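Local coordinates for protein 3-phytase (Klebsiella pneumoniae, PDB 2WNH) that probably removes phosphate from phytate (inositol hexakisphosphate), starting at the 3-position, as a member of the histidine acid phosphatase family, at residues E324-A329 against G376-F381; R100-A105 against I120-G125; R44-W49 against A208-T213. The protein carries 3 engineered substitutions. One frame throughout, in Å; residues are numbered along the deposited sequence.

Interaction 1 of 3, residues E324-A329 against G376-F381; sequences ERWRDA and GTLCPF
Arg-325 and Trp-326, successive residues of strand 320-328, each meet one side chain of segment 376-381: Phe-381, which opens helix 381-388, and Leu-378, respectively. Arg-325 CB lies 4.2 Å from Phe-381 CE1, and chi1 of -169° sets CG anti to the backbone N, where CG comes to 3.7 Å from Phe-381 CE1. CD keeps the same 3.7 Å from Phe-381 CE1. CG and CD do the packing; beyond the bend at chi3 the guanidinium plane stands 85° from the ring, with NE salt-bridged to Glu-17 and NH1 bonded to Val-274 O. At Trp-326, Leu-378 CD1 sits over one face of the indole, 20° off the normal of the five-membered ring and 3.9 Å from Trp-326 CD1, a CH-pi contact. Leu-378 CD2 touches Trp-326 CB at 4.0 Å. The indole is also held at its edge, where Trp-326 NE1 donates to Glu-324 OE1 over 2.9 Å, with the acceptor in the ring plane. In the mixed sheet, strand 334-342 lies between 320-328 and 376-380, antiparallel to each, so these side chains meet across an intervening strand. Without a hydrogen bond between the segments, their cohesion is probably dispersive.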
loop_
_atom_site.group_PDB
_atom_site.type_symbol
_atom_site.label_atom_id
_atom_site.label_comp_id
_atom_site.label_asym_id
_atom_site.label_seq_id
_atom_site.Cartn_x
_atom_site.Cartn_y
_atom_site.Cartn_z
ATOM N N GLU B 324 -1.001 -5.887 -31.226
ATOM C CA GLU B 324 -1.583 -6.846 -30.280
ATOM C C GLU B 324 -2.251 -8.010 -31.010
ATOM O O GLU B 324 -3.091 -7.789 -31.873
ATOM C CB GLU B 324 -2.654 -6.155 -29.413
ATOM C CG GLU B 324 -2.090 -5.182 -28.352
ATOM C CD GLU B 324 -3.174 -4.337 -27.661
ATOM O OE1 GLU B 324 -4.375 -4.401 -28.047
ATOM O OE2 GLU B 324 -2.830 -3.574 -26.728
ATOM N N ARG B 325 -1.914 -9.238 -30.618
ATOM C CA ARG B 325 -2.654 -10.418 -31.096
ATOM C C ARG B 325 -3.745 -10.778 -30.104
ATOM O O ARG B 325 -3.466 -11.012 -28.931
ATOM C CB ARG B 325 -1.729 -11.629 -31.287
ATOM C CG ARG B 325 -2.438 -12.774 -32.030
ATOM C CD ARG B 325 -1.512 -13.934 -32.260
ATOM N NE ARG B 325 -1.348 -14.796 -31.093
ATOM C CZ ARG B 325 -0.197 -14.993 -30.453
ATOM N NH1 ARG B 325 0.913 -14.351 -30.827
ATOM N NH2 ARG B 325 -0.156 -15.825 -29.418
ATOM N N TRP B 326 -4.982 -10.797 -30.608
ATOM C CA TRP B 326 -6.179 -11.128 -29.861
ATOM C C TRP B 326 -6.798 -12.407 -30.391
ATOM O O TRP B 326 -6.615 -12.772 -31.542
ATOM C CB TRP B 326 -7.211 -10.017 -29.993
ATOM C CG TRP B 326 -6.853 -8.760 -29.229
ATOM C CD1 TRP B 326 -6.022 -7.733 -29.646
ATOM C CD2 TRP B 326 -7.314 -8.389 -27.920
ATOM N NE1 TRP B 326 -5.954 -6.764 -28.679
ATOM C CE2 TRP B 326 -6.731 -7.132 -27.609
ATOM C CE3 TRP B 326 -8.158 -8.998 -26.978
ATOM C CZ2 TRP B 326 -6.967 -6.469 -26.388
ATOM C CZ3 TRP B 326 -8.400 -8.334 -25.756
ATOM C CH2 TRP B 326 -7.809 -7.077 -25.482
ATOM N N ARG B 327 -7.557 -13.071 -29.535
ATOM C CA ARG B 327 -8.229 -14.308 -29.920
ATOM C C ARG B 327 -9.683 -14.198 -29.520
ATOM O O ARG B 327 -10.018 -13.737 -28.413
ATOM C CB ARG B 327 -7.567 -15.488 -29.221
ATOM C CG ARG B 327 -8.187 -16.807 -29.537
ATOM C CD ARG B 327 -7.131 -17.880 -29.417
ATOM N NE ARG B 327 -6.655 -18.016 -28.035
ATOM C CZ ARG B 327 -5.746 -18.909 -27.661
ATOM N NH1 ARG B 327 -5.224 -19.734 -28.562
ATOM N NH2 ARG B 327 -5.358 -18.977 -26.388
ATOM N N ASP B 328 -10.553 -14.608 -30.449
ATOM C CA ASP B 328 -11.954 -14.811 -30.172
ATOM C C ASP B 328 -12.105 -16.119 -29.365
ATOM O O ASP B 328 -11.918 -17.198 -29.919
ATOM C CB ASP B 328 -12.702 -14.909 -31.514
ATOM C CG ASP B 328 -14.206 -15.127 -31.350
ATOM O OD1 ASP B 328 -14.711 -15.189 -30.210
ATOM O OD2 ASP B 328 -14.887 -15.236 -32.386
ATOM N N ALA B 329 -12.447 -16.029 -28.078
ATOM C CA ALA B 329 -12.429 -17.223 -27.196
ATOM C C ALA B 329 -13.578 -18.172 -27.495
ATOM O O ALA B 329 -13.610 -19.299 -26.993
ATOM C CB ALA B 329 -12.421 -16.838 -25.700
ATOM N N GLY B 376 -11.167 -2.585 -28.857
ATOM C CA GLY B 376 -10.495 -1.890 -29.967
ATOM C C GLY B 376 -10.856 -2.430 -31.352
ATOM O O GLY B 376 -11.719 -3.295 -31.475
ATOM N N THR B 377 -10.168 -1.918 -32.371
ATOM C CA THR B 377 -10.352 -2.357 -33.771
ATOM C C THR B 377 -9.514 -3.589 -34.032
ATOM O O THR B 377 -8.273 -3.517 -34.001
ATOM C CB THR B 377 -9.974 -1.217 -34.774
ATOM O OG1 THR B 377 -10.759 -0.045 -34.476
ATOM C CG2 THR B 377 -10.213 -1.630 -36.235
ATOM N N LEU B 378 -10.193 -4.724 -34.269
ATOM C CA LEU B 378 -9.546 -6.005 -34.480
ATOM C C LEU B 378 -9.659 -6.441 -35.940
ATOM O O LEU B 378 -10.737 -6.402 -36.532
ATOM C CB LEU B 378 -10.149 -7.068 -33.541
ATOM C CG LEU B 378 -9.500 -7.266 -32.156
ATOM C CD1 LEU B 378 -8.957 -6.031 -31.469
ATOM C CD2 LEU B 378 -10.434 -8.052 -31.216
ATOM N N CYS B 379 -8.522 -6.845 -36.502
ATOM C CA CYS B 379 -8.393 -7.168 -37.925
ATOM C C CYS B 379 -8.016 -8.643 -38.105
ATOM O O CYS B 379 -7.074 -9.119 -37.457
ATOM C CB CYS B 379 -7.312 -6.258 -38.532
ATOM S SG CYS B 379 -7.717 -4.487 -38.332
ATOM N N PRO B 380 -8.732 -9.385 -38.980
ATOM C CA PRO B 380 -8.327 -10.777 -39.199
ATOM C C PRO B 380 -6.815 -10.906 -39.351
ATOM O O PRO B 380 -6.193 -10.212 -40.171
ATOM C CB PRO B 380 -9.091 -11.156 -40.480
ATOM C CG PRO B 380 -10.359 -10.377 -40.330
ATOM C CD PRO B 380 -9.919 -9.039 -39.790
ATOM N N PHE B 381 -6.234 -11.809 -38.575
ATOM C CA PHE B 381 -4.796 -11.801 -38.304
ATOM C C PHE B 381 -3.927 -11.949 -39.564
ATOM O O PHE B 381 -3.066 -11.093 -39.806
ATOM C CB PHE B 381 -4.423 -12.879 -37.256
ATOM C CG PHE B 381 -2.977 -12.849 -36.854
ATOM C CD1 PHE B 381 -2.549 -12.001 -35.823
ATOM C CD2 PHE B 381 -2.037 -13.670 -37.485
ATOM C CE1 PHE B 381 -1.193 -11.965 -35.433
ATOM C CE2 PHE B 381 -0.688 -13.654 -37.103
ATOM C CZ PHE B 381 -0.263 -12.787 -36.087
#

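Interaction 2 of 3, residues R100-A105 against I120-G125; sequences RTRATA and IHYANG. Engineered in segment 120-125: Ala-123 (natural residue Val).
Chi1 of 52° puts the ring of Tyr-122 between its own backbone N and carbonyl carbon, while Arg-102 on helix 99-112 carries CG anti to its carbonyl carbon (chi1 -71°) and extends through chi2 before bending at chi3. The two side chains meet with Arg-102 CD above the centre of the Tyr-122 ring: CD is 3.4 Å from the centroid and only 3° off the normal. That is a nearly ideal CH-pi geometry, and the even spacing supports it, since CD is 3.6 Å from Tyr-122 CG and 3.7 Å from Tyr-122 CZ. The guanidinium lies farther off, with Arg-102 CZ 5.1 Å from the centroid of the Tyr-122 ring, so any cation-pi term is weak at most; NE is instead hydrogen-bonded to Pro-97 O. Deeper in, Ile-120 packs two branches on the helix. Its CD1 reaches 3.4 Å from Arg-102 O and also touches Arg-102 CB, whereas its CG2 lies 3.9 Å from Ala-105 CB. The contact thus grades from a buried apolar end at Ala-105 to an exposed tyrosine. Ala-105 also packs on Val-93 and Ala-95 of strand 91-95 and on Val-288 of strand 284-289, and His-121 bonds through its backbone to Val-93 and Ala-95, placing the 120-125 loop alongside the helix and the sheet on which that helix rests.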
loop_
_atom_site.group_PDB
_atom_site.type_symbol
_atom_site.label_atom_id
_atom_site.label_comp_id
_atom_site.label_asym_id
_atom_site.label_seq_id
_atom_site.Cartn_x
_atom_site.Cartn_y
_atom_site.Cartn_z
ATOM N N ARG B 100 19.845 7.133 -23.741
ATOM C CA ARG B 100 18.451 7.656 -23.713
ATOM C C ARG B 100 17.411 6.539 -23.867
ATOM O O ARG B 100 16.349 6.582 -23.250
ATOM C CB ARG B 100 18.205 8.830 -24.700
ATOM C CG ARG B 100 18.476 8.549 -26.168
ATOM C CD ARG B 100 18.140 9.794 -26.964
ATOM N NE ARG B 100 18.577 9.693 -28.360
ATOM C CZ ARG B 100 19.742 10.155 -28.810
ATOM N NH1 ARG B 100 20.611 10.720 -27.987
ATOM N NH2 ARG B 100 20.059 10.011 -30.082
ATOM N N THR B 101 17.737 5.558 -24.693
ATOM C CA THR B 101 16.856 4.416 -24.947
ATOM C C THR B 101 16.966 3.366 -23.834
ATOM O O THR B 101 15.952 2.814 -23.431
ATOM C CB THR B 101 17.141 3.795 -26.340
ATOM O OG1 THR B 101 18.561 3.769 -26.542
ATOM C CG2 THR B 101 16.537 4.637 -27.415
ATOM N N ARG B 102 18.169 3.086 -23.330
ATOM C CA ARG B 102 18.300 2.203 -22.157
ATOM C C ARG B 102 17.501 2.767 -20.968
ATOM O O ARG B 102 16.739 2.038 -20.311
ATOM C CB ARG B 102 19.770 1.987 -21.786
ATOM C CG ARG B 102 20.501 1.108 -22.815
ATOM C CD ARG B 102 21.942 0.862 -22.368
ATOM N NE ARG B 102 22.773 2.055 -22.421
ATOM C CZ ARG B 102 23.446 2.570 -21.387
ATOM N NH1 ARG B 102 23.393 1.997 -20.186
ATOM N NH2 ARG B 102 24.178 3.669 -21.562
ATOM N N ALA B 103 17.647 4.067 -20.704
ATOM C CA ALA B 103 17.003 4.631 -19.514
ATOM C C ALA B 103 15.473 4.655 -19.704
ATOM O O ALA B 103 14.726 4.430 -18.752
ATOM C CB ALA B 103 17.540 6.022 -19.224
ATOM N N THR B 104 15.013 4.902 -20.922
ATOM C CA THR B 104 13.578 4.873 -21.223
ATOM C C THR B 104 12.990 3.463 -21.008
ATOM O O THR B 104 11.901 3.289 -20.404
ATOM C CB THR B 104 13.305 5.339 -22.671
ATOM O OG1 THR B 104 13.657 6.723 -22.779
ATOM C CG2 THR B 104 11.838 5.152 -23.039
ATOM N N ALA B 105 13.719 2.460 -21.485
ATOM C CA ALA B 105 13.325 1.065 -21.267
ATOM C C ALA B 105 13.238 0.758 -19.763
ATOM O O ALA B 105 12.280 0.128 -19.329
ATOM C CB ALA B 105 14.310 0.137 -21.957
ATOM N N ILE B 120 16.623 -4.957 -18.275
ATOM C CA ILE B 120 16.449 -4.753 -19.704
ATOM C C ILE B 120 17.662 -5.359 -20.432
ATOM O O ILE B 120 18.658 -5.765 -19.789
ATOM C CB ILE B 120 16.266 -3.241 -20.056
ATOM C CG1 ILE B 120 17.512 -2.448 -19.647
ATOM C CG2 ILE B 120 14.998 -2.696 -19.378
ATOM C CD1 ILE B 120 17.769 -1.244 -20.515
ATOM N N HIS B 121 17.581 -5.447 -21.756
ATOM C CA HIS B 121 18.683 -6.015 -22.553
ATOM C C HIS B 121 19.068 -5.058 -23.680
ATOM O O HIS B 121 18.218 -4.338 -24.210
ATOM C CB HIS B 121 18.291 -7.378 -23.130
ATOM C CG HIS B 121 17.668 -8.290 -22.119
ATOM N ND1 HIS B 121 18.402 -9.164 -21.346
ATOM C CD2 HIS B 121 16.380 -8.418 -21.714
ATOM C CE1 HIS B 121 17.590 -9.812 -20.526
ATOM N NE2 HIS B 121 16.359 -9.391 -20.741
ATOM N N TYR B 122 20.356 -5.017 -24.005
ATOM C CA TYR B 122 20.828 -4.167 -25.097
ATOM C C TYR B 122 22.144 -4.747 -25.604
ATOM O O TYR B 122 22.841 -5.465 -24.874
ATOM C CB TYR B 122 21.013 -2.721 -24.633
ATOM C CG TYR B 122 21.864 -2.572 -23.399
ATOM C CD1 TYR B 122 21.291 -2.655 -22.129
ATOM C CD2 TYR B 122 23.243 -2.344 -23.498
ATOM C CE1 TYR B 122 22.056 -2.527 -20.988
ATOM C CE2 TYR B 122 24.025 -2.214 -22.344
ATOM C CZ TYR B 122 23.417 -2.306 -21.100
ATOM O OH TYR B 122 24.153 -2.178 -19.950
ATOM N N ALA B 123 22.481 -4.414 -26.846
ATOM C CA ALA B 123 23.684 -4.966 -27.472
ATOM C C ALA B 123 24.951 -4.466 -26.783
ATOM O O ALA B 123 25.004 -3.324 -26.340
ATOM C CB ALA B 123 23.703 -4.624 -28.956
ATOM N N ASN B 124 25.959 -5.339 -26.701
ATOM C CA ASN B 124 27.266 -5.017 -26.112
ATOM C C ASN B 124 27.966 -3.832 -26.792
ATOM O O ASN B 124 28.523 -2.962 -26.112
ATOM C CB ASN B 124 28.195 -6.242 -26.148
ATOM C CG ASN B 124 27.663 -7.424 -25.337
ATOM O OD1 ASN B 124 26.968 -7.252 -24.331
ATOM N ND2 ASN B 124 27.996 -8.638 -25.778
ATOM N N GLY B 125 27.932 -3.796 -28.124
ATOM C CA GLY B 125 28.566 -2.706 -28.873
ATOM C C GLY B 125 27.690 -1.467 -28.916
ATOM O O GLY B 125 26.752 -1.331 -28.128
#

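Interaction 3 of 3, residues R44-W49 against A208-T213; sequences RPWTEW and ANMVET
The loop joining helices 32-42 and 58-77 lays two tryptophans, Trp-46 and Trp-49, against one side of helix 204-219. Trp-46 makes most of this contact through the six-membered half of its indole, which chi1 of -77° directs to the helix with CG anti to the carbonyl carbon. Its CZ3 and CE3 both lie 3.8 Å from Thr-213 CG2, and its CZ2 is 4.0 Å from Met-210 CG. The methionine crosses the indole at about a right angle. Met-210 and Thr-213 are three residues apart, so one helical turn presents both side chains to the same indole in the predominantly helical part of this histidine acid phosphatase. At the other end of the indole, Trp-46 NE1 is hydrogen-bonded to Thr-42 OG1, and the ring also meets Trp-229 edge-to-face. Thr-213 turns its methyl outward because OG1 is engaged with its own helix, donating to Asn-209 O over 2.8 Å; Thr-213 N reaches that oxygen from the opposite face of the carbonyl plane, so Asn-209 O takes two bonds. The approach of Trp-49 is looser, its CZ2 edge lying 4.4 Å from Thr-213 O, close to the ring plane.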
loop_
_atom_site.group_PDB
_atom_site.type_symbol
_atom_site.label_atom_id
_atom_site.label_comp_id
_atom_site.label_asym_id
_atom_site.label_seq_id
_atom_site.Cartn_x
_atom_site.Cartn_y
_atom_site.Cartn_z
ATOM N N ARG B 44 23.086 32.347 -31.918
ATOM C CA ARG B 44 23.123 32.551 -30.464
ATOM C C ARG B 44 23.086 31.216 -29.705
ATOM O O ARG B 44 22.705 30.195 -30.278
ATOM C CB ARG B 44 21.991 33.496 -30.015
ATOM C CG ARG B 44 20.739 32.827 -29.533
ATOM C CD ARG B 44 19.820 32.544 -30.666
ATOM N NE ARG B 44 18.518 33.214 -30.667
ATOM C CZ ARG B 44 17.993 34.037 -29.749
ATOM N NH1 ARG B 44 18.639 34.383 -28.656
ATOM N NH2 ARG B 44 16.766 34.517 -29.949
ATOM N N PRO B 45 23.502 31.222 -28.427
ATOM C CA PRO B 45 23.418 30.004 -27.622
ATOM C C PRO B 45 21.986 29.711 -27.199
ATOM O O PRO B 45 21.191 30.638 -26.971
ATOM C CB PRO B 45 24.262 30.341 -26.393
ATOM C CG PRO B 45 24.100 31.840 -26.252
ATOM C CD PRO B 45 24.082 32.348 -27.663
ATOM N N TRP B 46 21.670 28.418 -27.112
ATOM C CA TRP B 46 20.386 27.955 -26.625
ATOM C C TRP B 46 20.597 27.396 -25.220
ATOM O O TRP B 46 21.728 27.068 -24.830
ATOM C CB TRP B 46 19.836 26.860 -27.533
ATOM C CG TRP B 46 19.258 27.355 -28.807
ATOM C CD1 TRP B 46 19.853 28.206 -29.711
ATOM C CD2 TRP B 46 17.991 26.996 -29.370
ATOM N NE1 TRP B 46 19.012 28.418 -30.781
ATOM C CE2 TRP B 46 17.866 27.691 -30.602
ATOM C CE3 TRP B 46 16.938 26.173 -28.950
ATOM C CZ2 TRP B 46 16.738 27.570 -31.423
ATOM C CZ3 TRP B 46 15.804 26.057 -29.769
ATOM C CH2 TRP B 46 15.716 26.748 -30.991
ATOM N N THR B 47 19.503 27.293 -24.476
ATOM C CA THR B 47 19.543 26.812 -23.100
ATOM C C THR B 47 20.323 25.510 -22.966
ATOM O O THR B 47 20.179 24.593 -23.778
ATOM C CB THR B 47 18.121 26.618 -22.566
ATOM O OG1 THR B 47 17.423 27.868 -22.640
ATOM C CG2 THR B 47 18.113 26.094 -21.111
ATOM N N GLU B 48 21.172 25.472 -21.945
ATOM C CA GLU B 48 21.877 24.281 -21.510
ATOM C C GLU B 48 21.008 23.643 -20.439
ATOM O O GLU B 48 20.694 24.289 -19.440
ATOM C CB GLU B 48 23.236 24.664 -20.924
ATOM C CG GLU B 48 24.202 25.242 -21.953
ATOM C CD GLU B 48 24.790 24.186 -22.867
ATOM O OE1 GLU B 48 24.670 22.975 -22.549
ATOM O OE2 GLU B 48 25.375 24.560 -23.912
ATOM N N TRP B 49 20.607 22.392 -20.654
ATOM C CA TRP B 49 19.717 21.710 -19.714
ATOM C C TRP B 49 20.496 21.068 -18.578
ATOM O O TRP B 49 21.721 20.916 -18.662
ATOM C CB TRP B 49 18.880 20.640 -20.417
ATOM C CG TRP B 49 18.046 21.087 -21.558
ATOM C CD1 TRP B 49 18.311 22.101 -22.436
ATOM C CD2 TRP B 49 16.842 20.459 -22.019
ATOM N NE1 TRP B 49 17.335 22.155 -23.401
ATOM C CE2 TRP B 49 16.412 21.166 -23.160
ATOM C CE3 TRP B 49 16.070 19.375 -21.561
ATOM C CZ2 TRP B 49 15.241 20.824 -23.865
ATOM C CZ3 TRP B 49 14.917 19.029 -22.265
ATOM C CH2 TRP B 49 14.506 19.751 -23.403
ATOM N N ALA B 208 13.646 21.901 -38.646
ATOM C CA ALA B 208 13.035 20.737 -37.986
ATOM C C ALA B 208 13.739 20.410 -36.661
ATOM O O ALA B 208 13.053 20.090 -35.678
ATOM C CB ALA B 208 13.044 19.523 -38.935
ATOM N N ASN B 209 15.073 20.494 -36.632
ATOM C CA ASN B 209 15.853 20.363 -35.394
ATOM C C ASN B 209 15.398 21.395 -34.355
ATOM O O ASN B 209 15.325 21.102 -33.158
ATOM C CB ASN B 209 17.363 20.622 -35.620
ATOM C CG ASN B 209 18.076 19.539 -36.414
ATOM O OD1 ASN B 209 19.124 19.814 -37.031
ATOM N ND2 ASN B 209 17.556 18.309 -36.388
ATOM N N MET B 210 15.148 22.627 -34.810
ATOM C CA MET B 210 14.712 23.695 -33.905
ATOM C C MET B 210 13.332 23.405 -33.311
ATOM O O MET B 210 13.138 23.536 -32.110
ATOM C CB MET B 210 14.719 25.053 -34.622
ATOM C CG MET B 210 16.107 25.581 -34.890
ATOM S SD MET B 210 15.980 27.162 -35.785
ATOM C CE MET B 210 16.118 26.599 -37.443
ATOM N N VAL B 211 12.380 23.026 -34.164
ATOM C CA VAL B 211 11.014 22.698 -33.742
ATOM C C VAL B 211 10.980 21.508 -32.768
ATOM O O VAL B 211 10.293 21.571 -31.758
ATOM C CB VAL B 211 10.105 22.460 -34.961
ATOM C CG1 VAL B 211 8.754 21.840 -34.552
ATOM C CG2 VAL B 211 9.898 23.783 -35.706
ATOM N N GLU B 212 11.728 20.450 -33.059
ATOM C CA GLU B 212 11.852 19.329 -32.095
ATOM C C GLU B 212 12.383 19.801 -30.736
ATOM O O GLU B 212 11.838 19.426 -29.691
ATOM C CB GLU B 212 12.736 18.222 -32.654
ATOM C CG GLU B 212 12.797 16.947 -31.766
ATOM C CD GLU B 212 11.472 16.181 -31.674
ATOM O OE1 GLU B 212 10.679 16.172 -32.646
ATOM O OE2 GLU B 212 11.237 15.546 -30.613
ATOM N N THR B 213 13.432 20.619 -30.755
ATOM C CA THR B 213 14.007 21.154 -29.507
ATOM C C THR B 213 12.976 21.969 -28.697
ATOM O O THR B 213 12.892 21.833 -27.462
ATOM C CB THR B 213 15.271 21.999 -29.793
ATOM O OG1 THR B 213 16.223 21.207 -30.527
ATOM C CG2 THR B 213 15.903 22.506 -28.491
#

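In the fold
Along the chain, interaction 2 falls within the span bracketed by the two halves of interaction 3, and interaction 1 opens only after both have closed. The centres of interactions 2 and 3 are about 25 Å apart, with nearest atoms about 10 Å from each other; the centres of interactions 1 and 3, on opposite sides of the chain's centre, are about 42 Å apart. Interactions 1 and 2 share the mixed sheet, centre to centre about 30 Å: the first connects strand 320-328 with strand 376-380, and the start of helix 381-388, across strand 334-342; the second lies where helix 99-112 packs on strands 91-95 and 284-289. None touches another, and interaction 3 belongs to a helical region.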